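Local coordinates for protein TetR-family transcriptional regulator (Streptomyces coelicolor A3, PDB 2QIB) that probably binds DNA through a helix-turn-helix domain and regulates transcription, as other TetR-family regulators do, at residues A[16-21]-A[48-53]; A[24-29]-A[37-42]; A[56-61]-A[116-121]. One frame throughout, in Å; residues are numbered along the deposited sequence.

Contact 1: residues A[16-21]-A[48-53]; sequences QQLIGV and PLVYHY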
loop_
_atom_site.group_PDB
_atom_site.type_symbol
_atom_site.label_atom_id
_atom_site.label_comp_id
_atom_site.label_asym_id
_atom_site.label_seq_id
_atom_site.Cartn_x
_atom_site.Cartn_y
_atom_site.Cartn_z
ATOM N N GLN A 16 15.676 -23.441 17.629
ATOM C CA GLN A 16 15.542 -21.981 17.785
ATOM C C GLN A 16 16.793 -21.223 17.294
ATOM O O GLN A 16 16.665 -20.129 16.686
ATOM C CB GLN A 16 15.105 -21.619 19.215
ATOM C CG GLN A 16 13.646 -22.084 19.578
ATOM C CD GLN A 16 12.544 -21.688 18.556
ATOM O OE1 GLN A 16 12.445 -20.524 18.120
ATOM N NE2 GLN A 16 11.704 -22.665 18.190
ATOM N N GLN A 17 17.983 -21.799 17.503
ATOM C CA GLN A 17 19.223 -21.242 16.929
ATOM C C GLN A 17 19.144 -21.161 15.406
ATOM O O GLN A 17 19.476 -20.132 14.824
ATOM C CB GLN A 17 20.480 -22.049 17.296
ATOM C CG GLN A 17 21.773 -21.400 16.720
ATOM C CD GLN A 17 22.805 -22.385 16.194
ATOM O OE1 GLN A 17 24.009 -22.104 16.229
ATOM N NE2 GLN A 17 22.350 -23.541 15.704
ATOM N N LEU A 18 18.728 -22.261 14.775
ATOM C CA LEU A 18 18.586 -22.309 13.328
ATOM C C LEU A 18 17.588 -21.265 12.802
ATOM O O LEU A 18 17.863 -20.625 11.806
ATOM C CB LEU A 18 18.170 -23.722 12.913
ATOM C CG LEU A 18 18.826 -24.531 11.811
ATOM C CD1 LEU A 18 20.278 -24.167 11.450
ATOM C CD2 LEU A 18 18.678 -26.011 12.217
ATOM N N ILE A 19 16.435 -21.103 13.462
ATOM C CA ILE A 19 15.453 -20.086 13.046
ATOM C C ILE A 19 16.101 -18.709 13.110
ATOM O O ILE A 19 15.899 -17.901 12.209
ATOM C CB ILE A 19 14.137 -20.153 13.895
ATOM C CG1 ILE A 19 13.442 -21.508 13.648
ATOM C CG2 ILE A 19 13.151 -18.972 13.549
ATOM C CD1 ILE A 19 12.245 -21.826 14.607
ATOM N N GLY A 20 16.883 -18.467 14.169
ATOM C CA GLY A 20 17.584 -17.156 14.353
ATOM C C GLY A 20 18.610 -16.882 13.257
ATOM O O GLY A 20 18.715 -15.766 12.747
ATOM N N VAL A 21 19.379 -17.913 12.912
ATOM C CA VAL A 21 20.380 -17.799 11.877
ATOM C C VAL A 21 19.686 -17.527 10.557
ATOM O O VAL A 21 20.101 -16.649 9.780
ATOM C CB VAL A 21 21.205 -19.087 11.819
ATOM C CG1 VAL A 21 22.034 -19.153 10.539
ATOM C CG2 VAL A 21 22.088 -19.201 13.078
ATOM N N PRO A 48 22.916 -31.792 6.037
ATOM C CA PRO A 48 21.842 -32.725 6.426
ATOM C C PRO A 48 21.224 -32.388 7.794
ATOM O O PRO A 48 19.997 -32.531 7.981
ATOM C CB PRO A 48 22.550 -34.097 6.467
ATOM C CG PRO A 48 23.713 -33.928 5.576
ATOM C CD PRO A 48 24.175 -32.504 5.761
ATOM N N LEU A 49 22.040 -31.914 8.737
ATOM C CA LEU A 49 21.472 -31.588 10.053
ATOM C C LEU A 49 20.419 -30.449 9.993
ATOM O O LEU A 49 19.447 -30.457 10.765
ATOM C CB LEU A 49 22.567 -31.369 11.121
ATOM C CG LEU A 49 22.072 -31.262 12.578
ATOM C CD1 LEU A 49 21.203 -32.473 12.974
ATOM C CD2 LEU A 49 23.267 -31.136 13.523
ATOM N N VAL A 50 20.573 -29.492 9.065
ATOM C CA VAL A 50 19.538 -28.469 8.863
ATOM C C VAL A 50 18.218 -29.133 8.456
ATOM O O VAL A 50 17.166 -28.808 8.980
ATOM C CB VAL A 50 19.936 -27.408 7.800
ATOM C CG1 VAL A 50 18.769 -26.455 7.523
ATOM C CG2 VAL A 50 21.185 -26.648 8.259
ATOM N N TYR A 51 18.295 -30.109 7.544
ATOM C CA TYR A 51 17.085 -30.799 7.097
ATOM C C TYR A 51 16.474 -31.716 8.181
ATOM O O TYR A 51 15.333 -32.168 8.041
ATOM C CB TYR A 51 17.385 -31.613 5.832
ATOM C CG TYR A 51 17.590 -30.776 4.591
ATOM C CD1 TYR A 51 16.493 -30.273 3.876
ATOM C CD2 TYR A 51 18.874 -30.494 4.134
ATOM C CE1 TYR A 51 16.691 -29.527 2.738
ATOM C CE2 TYR A 51 19.083 -29.763 2.977
ATOM C CZ TYR A 51 17.985 -29.282 2.292
ATOM O OH TYR A 51 18.179 -28.532 1.165
ATOM N N HIS A 52 17.218 -31.989 9.250
ATOM C CA HIS A 52 16.634 -32.683 10.406
ATOM C C HIS A 52 15.526 -31.838 11.046
ATOM O O HIS A 52 14.563 -32.380 11.589
ATOM C CB HIS A 52 17.707 -33.018 11.435
ATOM C CG HIS A 52 17.212 -33.893 12.551
ATOM N ND1 HIS A 52 16.988 -35.242 12.383
ATOM C CD2 HIS A 52 16.878 -33.614 13.834
ATOM C CE1 HIS A 52 16.554 -35.763 13.519
ATOM N NE2 HIS A 52 16.479 -34.799 14.417
ATOM N N TYR A 53 15.685 -30.516 10.977
ATOM C CA TYR A 53 14.774 -29.558 11.640
ATOM C C TYR A 53 13.715 -28.960 10.733
ATOM O O TYR A 53 12.594 -28.640 11.164
ATOM C CB TYR A 53 15.625 -28.466 12.280
ATOM C CG TYR A 53 16.425 -28.977 13.448
ATOM C CD1 TYR A 53 15.852 -29.001 14.725
ATOM C CD2 TYR A 53 17.738 -29.433 13.307
ATOM C CE1 TYR A 53 16.547 -29.462 15.815
ATOM C CE2 TYR A 53 18.449 -29.924 14.410
ATOM C CZ TYR A 53 17.829 -29.915 15.670
ATOM O OH TYR A 53 18.458 -30.372 16.799
#

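Contact 2: residues A[24-29]-A[37-42]; sequences DLFSRR and DEIASA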
loop_
_atom_site.group_PDB
_atom_site.type_symbol
_atom_site.label_atom_id
_atom_site.label_comp_id
_atom_site.label_asym_id
_atom_site.label_seq_id
_atom_site.Cartn_x
_atom_site.Cartn_y
_atom_site.Cartn_z
ATOM N N ASP A 24 18.424 -14.038 10.443
ATOM C CA ASP A 24 19.536 -13.119 10.191
ATOM C C ASP A 24 19.874 -13.015 8.683
ATOM O O ASP A 24 19.965 -11.932 8.121
ATOM C CB ASP A 24 20.784 -13.559 10.956
ATOM C CG ASP A 24 21.952 -12.602 10.743
ATOM O OD1 ASP A 24 21.759 -11.393 10.918
ATOM O OD2 ASP A 24 23.053 -13.049 10.382
ATOM N N LEU A 25 20.034 -14.164 8.035
ATOM C CA LEU A 25 20.411 -14.198 6.621
ATOM C C LEU A 25 19.301 -13.701 5.712
ATOM O O LEU A 25 19.573 -12.909 4.806
ATOM C CB LEU A 25 20.911 -15.592 6.209
ATOM C CG LEU A 25 22.194 -16.053 6.928
ATOM C CD1 LEU A 25 22.671 -17.372 6.294
ATOM C CD2 LEU A 25 23.279 -14.992 6.875
ATOM N N PHE A 26 18.063 -14.138 5.976
ATOM C CA PHE A 26 16.906 -13.693 5.189
ATOM C C PHE A 26 16.592 -12.217 5.445
ATOM O O PHE A 26 15.848 -11.595 4.671
ATOM C CB PHE A 26 15.682 -14.546 5.478
ATOM C CG PHE A 26 15.739 -15.932 4.862
ATOM C CD1 PHE A 26 15.963 -16.091 3.479
ATOM C CD2 PHE A 26 15.520 -17.072 5.638
ATOM C CE1 PHE A 26 15.970 -17.391 2.900
ATOM C CE2 PHE A 26 15.531 -18.344 5.089
ATOM C CZ PHE A 26 15.770 -18.520 3.713
ATOM N N SER A 27 17.130 -11.651 6.525
ATOM C CA SER A 27 16.961 -10.210 6.754
ATOM C C SER A 27 17.956 -9.424 5.904
ATOM O O SER A 27 17.652 -8.325 5.426
ATOM C CB SER A 27 17.128 -9.841 8.231
ATOM O OG SER A 27 16.037 -10.402 8.961
ATOM N N ARG A 28 19.150 -9.989 5.724
ATOM C CA ARG A 28 20.267 -9.310 5.072
ATOM C C ARG A 28 20.228 -9.307 3.553
ATOM O O ARG A 28 20.825 -8.433 2.923
ATOM C CB ARG A 28 21.598 -9.952 5.508
ATOM C CG ARG A 28 21.933 -9.693 6.958
ATOM C CD ARG A 28 23.009 -10.701 7.425
ATOM N NE ARG A 28 24.303 -10.063 7.354
ATOM C CZ ARG A 28 24.883 -9.453 8.381
ATOM N NH1 ARG A 28 24.310 -9.461 9.580
ATOM N NH2 ARG A 28 26.054 -8.864 8.211
ATOM N N ARG A 29 19.575 -10.306 2.970
ATOM C CA ARG A 29 19.617 -10.497 1.528
ATOM C C ARG A 29 18.295 -10.999 1.025
ATOM O O ARG A 29 17.546 -11.659 1.775
ATOM C CB ARG A 29 20.659 -11.579 1.157
ATOM C CG ARG A 29 22.058 -11.291 1.629
ATOM C CD ARG A 29 23.070 -12.185 0.890
ATOM N NE ARG A 29 23.080 -13.592 1.344
ATOM C CZ ARG A 29 23.656 -14.038 2.457
ATOM N NH1 ARG A 29 24.260 -13.199 3.304
ATOM N NH2 ARG A 29 23.667 -15.345 2.699
ATOM N N ASP A 37 23.120 -24.335 2.679
ATOM C CA ASP A 37 24.544 -24.433 3.014
ATOM C C ASP A 37 25.028 -23.213 3.833
ATOM O O ASP A 37 25.814 -23.347 4.770
ATOM C CB ASP A 37 25.379 -24.598 1.751
ATOM C CG ASP A 37 25.304 -26.017 1.173
ATOM O OD1 ASP A 37 24.769 -26.932 1.852
ATOM O OD2 ASP A 37 25.805 -26.228 0.044
ATOM N N GLU A 38 24.551 -22.021 3.485
ATOM C CA GLU A 38 24.974 -20.817 4.214
ATOM C C GLU A 38 24.403 -20.806 5.633
ATOM O O GLU A 38 25.059 -20.376 6.592
ATOM C CB GLU A 38 24.572 -19.565 3.442
ATOM C CG GLU A 38 25.456 -19.367 2.211
ATOM C CD GLU A 38 24.931 -18.292 1.270
ATOM O OE1 GLU A 38 23.749 -17.967 1.352
ATOM O OE2 GLU A 38 25.722 -17.803 0.436
ATOM N N ILE A 39 23.156 -21.250 5.742
ATOM C CA ILE A 39 22.492 -21.355 7.037
ATOM C C ILE A 39 23.231 -22.381 7.928
ATOM O O ILE A 39 23.564 -22.074 9.078
ATOM C CB ILE A 39 20.987 -21.682 6.846
ATOM C CG1 ILE A 39 20.274 -20.461 6.215
ATOM C CG2 ILE A 39 20.344 -22.086 8.197
ATOM C CD1 ILE A 39 18.811 -20.774 5.696
ATOM N N ALA A 40 23.511 -23.556 7.369
ATOM C CA ALA A 40 24.263 -24.608 8.082
ATOM C C ALA A 40 25.601 -24.051 8.532
ATOM O O ALA A 40 25.973 -24.172 9.703
ATOM C CB ALA A 40 24.466 -25.841 7.186
ATOM N N SER A 41 26.327 -23.407 7.610
ATOM C CA SER A 41 27.632 -22.834 7.968
ATOM C C SER A 41 27.553 -21.805 9.116
ATOM O O SER A 41 28.300 -21.913 10.083
ATOM C CB SER A 41 28.325 -22.252 6.727
ATOM O OG SER A 41 29.539 -21.616 7.070
ATOM N N ALA A 42 26.642 -20.836 9.010
ATOM C CA ALA A 42 26.416 -19.843 10.060
ATOM C C ALA A 42 26.024 -20.486 11.399
ATOM O O ALA A 42 26.442 -20.023 12.462
ATOM C CB ALA A 42 25.374 -18.846 9.623
#

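Contact 3: residues A[56-61]-A[116-121]; sequences GKLSLY and VGSTTT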
loop_
_atom_site.group_PDB
_atom_site.type_symbol
_atom_site.label_atom_id
_atom_site.label_comp_id
_atom_site.label_asym_id
_atom_site.label_seq_id
_atom_site.Cartn_x
_atom_site.Cartn_y
_atom_site.Cartn_z
ATOM N N GLY A 56 12.632 -28.280 4.116
ATOM C CA GLY A 56 13.105 -27.532 2.959
ATOM C C GLY A 56 13.302 -26.057 3.275
ATOM O O GLY A 56 12.967 -25.572 4.365
ATOM N N LYS A 57 13.848 -25.353 2.291
ATOM C CA LYS A 57 14.145 -23.938 2.434
ATOM C C LYS A 57 12.903 -23.116 2.773
ATOM O O LYS A 57 12.959 -22.249 3.648
ATOM C CB LYS A 57 14.830 -23.446 1.170
ATOM C CG LYS A 57 15.261 -21.998 1.229
ATOM C CD LYS A 57 15.990 -21.664 -0.065
ATOM C CE LYS A 57 16.162 -20.168 -0.164
ATOM N NZ LYS A 57 16.968 -19.805 -1.344
ATOM N N LEU A 58 11.785 -23.407 2.118
ATOM C CA LEU A 58 10.561 -22.627 2.363
ATOM C C LEU A 58 10.081 -22.721 3.820
ATOM O O LEU A 58 9.673 -21.712 4.421
ATOM C CB LEU A 58 9.437 -22.995 1.376
ATOM C CG LEU A 58 8.100 -22.245 1.558
ATOM C CD1 LEU A 58 8.231 -20.707 1.414
ATOM C CD2 LEU A 58 7.046 -22.806 0.609
ATOM N N SER A 59 10.155 -23.912 4.412
ATOM C CA SER A 59 9.634 -24.086 5.759
ATOM C C SER A 59 10.494 -23.283 6.753
ATOM O O SER A 59 9.973 -22.712 7.692
ATOM C CB SER A 59 9.573 -25.587 6.111
ATOM O OG SER A 59 10.880 -26.074 6.232
ATOM N N LEU A 60 11.797 -23.197 6.490
ATOM C CA LEU A 60 12.716 -22.412 7.321
ATOM C C LEU A 60 12.466 -20.920 7.128
ATOM O O LEU A 60 12.421 -20.143 8.094
ATOM C CB LEU A 60 14.158 -22.778 6.965
ATOM C CG LEU A 60 15.278 -22.283 7.895
ATOM C CD1 LEU A 60 14.903 -22.226 9.419
ATOM C CD2 LEU A 60 16.479 -23.137 7.688
ATOM N N TYR A 61 12.280 -20.523 5.871
ATOM C CA TYR A 61 11.933 -19.131 5.560
ATOM C C TYR A 61 10.647 -18.750 6.290
ATOM O O TYR A 61 10.569 -17.678 6.875
ATOM C CB TYR A 61 11.746 -18.935 4.050
ATOM C CG TYR A 61 11.422 -17.505 3.659
ATOM C CD1 TYR A 61 12.440 -16.554 3.449
ATOM C CD2 TYR A 61 10.079 -17.100 3.499
ATOM C CE1 TYR A 61 12.130 -15.232 3.108
ATOM C CE2 TYR A 61 9.750 -15.768 3.163
ATOM C CZ TYR A 61 10.783 -14.853 2.958
ATOM O OH TYR A 61 10.480 -13.548 2.592
ATOM N N VAL A 116 4.110 -14.218 -5.174
ATOM C CA VAL A 116 5.339 -14.957 -4.884
ATOM C C VAL A 116 5.199 -15.687 -3.541
ATOM O O VAL A 116 5.661 -16.830 -3.388
ATOM C CB VAL A 116 6.608 -14.013 -4.879
ATOM C CG1 VAL A 116 7.855 -14.737 -4.331
ATOM C CG2 VAL A 116 6.892 -13.463 -6.278
ATOM N N GLY A 117 4.539 -15.038 -2.581
ATOM C CA GLY A 117 4.420 -15.599 -1.241
ATOM C C GLY A 117 3.682 -16.924 -1.208
ATOM O O GLY A 117 2.770 -17.151 -2.011
ATOM N N SER A 118 4.078 -17.810 -0.294
ATOM C CA SER A 118 3.298 -19.012 -0.044
ATOM C C SER A 118 2.027 -18.573 0.667
ATOM O O SER A 118 1.921 -17.422 1.136
ATOM C CB SER A 118 4.058 -20.008 0.819
ATOM O OG SER A 118 4.302 -19.481 2.102
ATOM N N THR A 119 1.067 -19.482 0.748
ATOM C CA THR A 119 -0.151 -19.214 1.496
ATOM C C THR A 119 0.200 -18.841 2.929
ATOM O O THR A 119 -0.416 -17.931 3.523
ATOM C CB THR A 119 -1.092 -20.434 1.461
ATOM O OG1 THR A 119 -1.612 -20.560 0.132
ATOM C CG2 THR A 119 -2.251 -20.274 2.468
ATOM N N THR A 120 1.201 -19.526 3.472
ATOM C CA THR A 120 1.624 -19.289 4.826
ATOM C C THR A 120 2.254 -17.900 4.958
ATOM O O THR A 120 1.900 -17.183 5.893
ATOM C CB THR A 120 2.551 -20.393 5.324
ATOM O OG1 THR A 120 1.773 -21.600 5.427
ATOM C CG2 THR A 120 3.126 -20.062 6.687
ATOM N N THR A 121 3.156 -17.538 4.041
ATOM C CA THR A 121 3.802 -16.205 4.145
ATOM C C THR A 121 2.786 -15.074 3.991
ATOM O O THR A 121 2.824 -14.112 4.753
ATOM C CB THR A 121 5.029 -15.969 3.216
ATOM O OG1 THR A 121 4.640 -15.871 1.843
ATOM C CG2 THR A 121 6.057 -17.073 3.374
#

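Contact 1: residues A[16-21]-A[48-53]
Leu18 of helix 11-28 reaches across to Val50 and Tyr53 of helix 47-53, and these three side chains make the whole contact. The two methyls of the leucine divide the work. The tight part is at CD2, with Leu18 CD2 3.7 Å from Tyr53 CD2. Leu18 CD2 also lies 3.9 Å from Tyr53 CB, so it touches the root of the tyrosine and the CD2 corner of its ring. The leucine and the tyrosine cross at about a right angle, and the methyl meets the ring obliquely. The other branch packs more loosely: Leu18 CD1 is 4.1 Å from Val50 CG2. In Val50, CG1 is anti to the backbone N (chi1 174°), which leaves CG2 beside that N and turned to the leucine. Leu18 and Val50 are buried. Tyr53 is partly exposed to solvent, and the exposed His52 sets CD2 above one face of its ring, toward the rim.

The segment 48-53 belongs to the predicted helix-turn-helix motif, and the contact seats that helix on helix 11-28. Ala43 of helix 36-43 touches Leu18. Ala40 of the same helix and Leu60 of helix 57-75 touch Val50. Ile45, in the loop after helix 36-43, touches both.

Contact 2: residues A[24-29]-A[37-42]
The Phe26 ring and the Arg29 guanidinium are the flat groups that helix 24-28 and the residue after it bring to helix 37-42. Ile39 CD1 approaches the phenylalanine obliquely, 4.1 Å from Phe26 CE2, and the two side chains cross at about a right angle. The same ring meets Tyr61 of helix 57-75 edge to face. The guanidinium is met at its edge by Glu38 OE1, 2.9 Å from Arg29 NH2. This is a salt bridge with a bent hydrogen bond, the angle at the hydrogen being 134°. The guanidinium and carboxylate planes stand 79° apart, and the nitrogen comes from above the carboxylate plane. One NH2 and one oxygen carry the bridge, not a paired, coplanar fork. The main anchor of the guanidinium is the bond from Arg29 NE to the backbone O of Glu33, and the Glu38 bridge adds to it.

Beside the ion pair lies the apolar part. Leu25 points at helix 37-42, and Leu25 CD1 is 3.9 Å from Ile39 CG1. Leu25 CD1 also rests 3.8 Å from Glu38 O. Ile39 holds CG1 anti to its carbonyl carbon, and the chain runs on to bring CD1 to the phenylalanine.

The axes of 24-28 and 37-42 are inclined at 128°, and helix 37-42 is part of the predicted helix-turn-helix motif. The chemistry implies a buried apolar seam of Leu25, Phe26 and Ile39. A partly exposed ion pair borders it, and its skewed geometry probably gives a weaker directional bond than a coplanar pair would.

Contact 3: residues A[56-61]-A[116-121]
Tyr61 and Leu58 of helix 57-61 meet Thr121 and Ser118 of residues 116-121, in two separate van der Waals touches. In the first, the Thr121 methyl lies at the edge of the tyrosine ring, in its plane. Thr121 CG2 is 3.9 Å from Tyr61 CE2 and 4.0 Å from Tyr61 CD2. The side chains cross at about a right angle. Tyr61 holds CG anti to its backbone N (chi1 -178°), and this carries the ring out to the threonine. In the second, Leu58 CD2 is 4.1 Å from Ser118 CB, a looser touch near the surface.

The polar bonds stay within each segment or go to outside partners. Ser118 is the N-cap of helix 119-140: Thr121 N donates to Ser118 OG at 3.0 Å, with a nearly straight angle of 164°. The same OG is hydrogen-bonded to Glu62 OE2, so a polar link to helix 57-75 runs beside the apolar touches. At the start of that helix, Ser59 OG donates to Gly56 O at 2.8 Å.

The contact joins the N-terminal end of helix 57-75 to that of helix 119-140. It therefore ties the predicted DNA-binding part to the C-terminal part of the chain. Thr121 also packs on Leu65, one turn further along helix 57-75, while Leu60 packs on Ala22 of helix 11-28.

In the fold
From the N terminus, helix 11-28 comes first and serves both contact 1 and contact 2. Contact 2 closes a short loop onto helix 36-43. Contact 1 closes a wider one onto helix 47-53, and contact 2 nests inside it. Together they pack the two helices of the predicted helix-turn-helix motif against helix 11-28. The chain then enters helix 57-75, where contact 3 opens. It follows the other two in series and closes much later, at the start of helix 119-140. Leu60 on helix 57-75 touches Val50 of contact 1 and Ile39 of contact 2. Helix 57-75 thus connects the small N-terminal bundle to the C-terminal helices.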